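Local coordinates for protein P91 (Metagenome, PDB 4ZI5) that is a dienelactone hydrolase-like enzyme of the alpha/beta-hydrolase fold that promiscuously hydrolyses phosphotriesters, at residues 174-177 with 178-182. Residues are numbered along the deposited sequence; the frame is centred on the assembly and turned at random.
Sequences VCHG and ADDPL
At the end of strand 171-177 the flat groups are the H176 imidazole and, past the turn, the D180 carboxylate. CB of D180 approaches the imidazole obliquely, 4.2 Å from H176 CE1, while the ring of Y206 packs edge-to-face with it. Two waters link the strand end to D180: one bridges H176 NE2 (3.1 Å) and the backbone O of D180, to which it donates. The other accepts from the backbone N of G177 and donates to D180 OD2 at 2.8 Å. The two carboxylate oxygens have different partners. OD1 receives the backbone N of L182 at 2.9 Å, from above the carboxylate plane, closing an Asx turn; OD2 takes that water and is hydrogen-bonded to ND1 of H212. CG lies anti to the backbone N (chi1 -179°), beside the carbonyl carbon, which carries the carboxylate on toward L182 N. The chain itself makes a type I turn from G177 to D180, closed by D180 N to G177 O (3.0 Å, 161° at the hydrogen), the donor standing well above the carbonyl plane. D179 makes a salt bridge with R196 of the second subunit, which also bonds to A178 O. In this fold, an aspartate after such a strand, paired with a histidine, is the usual acid of the catalytic triad. D180, hydrogen-bonded to H212, probably fills that role, and the Asx turn at OD1 and the water at OD2 probably help to hold the carboxylate toward the histidine.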
loop_
_atom_site.group_PDB
_atom_site.type_symbol
_atom_site.label_atom_id
_atom_site.label_comp_id
_atom_site.label_asym_id
_atom_site.label_seq_id
_atom_site.Cartn_x
_atom_site.Cartn_y
_atom_site.Cartn_z
ATOM N N VAL A 174 -5.715 5.503 2.469
ATOM C CA VAL A 174 -7.015 4.991 1.975
ATOM C C VAL A 174 -6.781 3.552 1.476
ATOM O O VAL A 174 -6.055 3.360 0.503
ATOM C CB VAL A 174 -7.541 5.862 0.799
ATOM C CG1 VAL A 174 -8.811 5.330 0.194
ATOM C CG2 VAL A 174 -7.764 7.301 1.276
ATOM N N CYS A 175 -7.425 2.572 2.109
ATOM C CA CYS A 175 -7.340 1.182 1.673
ATOM C C CYS A 175 -8.643 0.871 0.937
ATOM O O CYS A 175 -9.711 0.865 1.539
ATOM C CB CYS A 175 -7.122 0.264 2.868
ATOM S SG CYS A 175 -5.574 0.587 3.758
ATOM N N HIS A 176 -8.534 0.654 -0.376
ATOM C CA HIS A 176 -9.672 0.605 -1.283
ATOM C C HIS A 176 -9.748 -0.758 -1.953
ATOM O O HIS A 176 -8.746 -1.251 -2.482
ATOM C CB HIS A 176 -9.512 1.698 -2.329
ATOM C CG HIS A 176 -10.639 1.784 -3.291
ATOM N ND1 HIS A 176 -11.916 2.110 -2.906
ATOM C CD2 HIS A 176 -10.681 1.621 -4.634
ATOM C CE1 HIS A 176 -12.705 2.113 -3.963
ATOM N NE2 HIS A 176 -11.981 1.827 -5.028
ATOM N N GLY A 177 -10.934 -1.358 -1.947
ATOM C CA GLY A 177 -11.175 -2.571 -2.721
ATOM C C GLY A 177 -11.268 -2.201 -4.203
ATOM O O GLY A 177 -12.169 -1.429 -4.598
ATOM N N ALA A 178 -10.350 -2.735 -5.012
ATOM C CA ALA A 178 -10.198 -2.282 -6.393
ATOM C C ALA A 178 -11.411 -2.558 -7.261
ATOM O O ALA A 178 -11.571 -1.903 -8.284
ATOM C CB ALA A 178 -8.989 -2.901 -7.034
ATOM N N ASP A 179 -12.229 -3.535 -6.869
ATOM C CA ASP A 179 -13.450 -3.876 -7.617
ATOM C C ASP A 179 -14.734 -3.428 -6.916
ATOM O O ASP A 179 -15.818 -3.844 -7.304
ATOM C CB ASP A 179 -13.491 -5.385 -7.843
ATOM C CG ASP A 179 -12.290 -5.893 -8.650
ATOM O OD1 ASP A 179 -11.645 -5.125 -9.366
ATOM O OD2 ASP A 179 -12.016 -7.076 -8.571
ATOM N N ASP A 180 -14.621 -2.576 -5.897
ATOM C CA ASP A 180 -15.757 -2.131 -5.103
ATOM C C ASP A 180 -16.717 -1.324 -6.008
ATOM O O ASP A 180 -16.351 -0.260 -6.493
ATOM C CB ASP A 180 -15.233 -1.268 -3.924
ATOM C CG ASP A 180 -16.315 -0.766 -2.996
ATOM O OD1 ASP A 180 -17.518 -0.871 -3.311
ATOM O OD2 ASP A 180 -15.953 -0.229 -1.913
ATOM N N PRO A 181 -17.947 -1.832 -6.222
ATOM C CA PRO A 181 -18.868 -1.149 -7.129
ATOM C C PRO A 181 -19.591 0.038 -6.498
ATOM O O PRO A 181 -20.310 0.735 -7.199
ATOM C CB PRO A 181 -19.893 -2.233 -7.455
ATOM C CG PRO A 181 -19.982 -3.044 -6.187
ATOM C CD PRO A 181 -18.566 -3.025 -5.607
ATOM N N LEU A 182 -19.442 0.238 -5.193
ATOM C CA LEU A 182 -20.159 1.291 -4.499
ATOM C C LEU A 182 -19.375 2.607 -4.465
ATOM O O LEU A 182 -19.907 3.609 -4.041
ATOM C CB LEU A 182 -20.485 0.837 -3.073
ATOM C CG LEU A 182 -21.292 -0.463 -2.984
ATOM C CD1 LEU A 182 -21.600 -0.778 -1.525
ATOM C CD2 LEU A 182 -22.585 -0.379 -3.792
HETATM O O HOH W 1 -13.848 0.879 -7.249
HETATM O O HOH W 2 -13.277 0.195 -1.161
#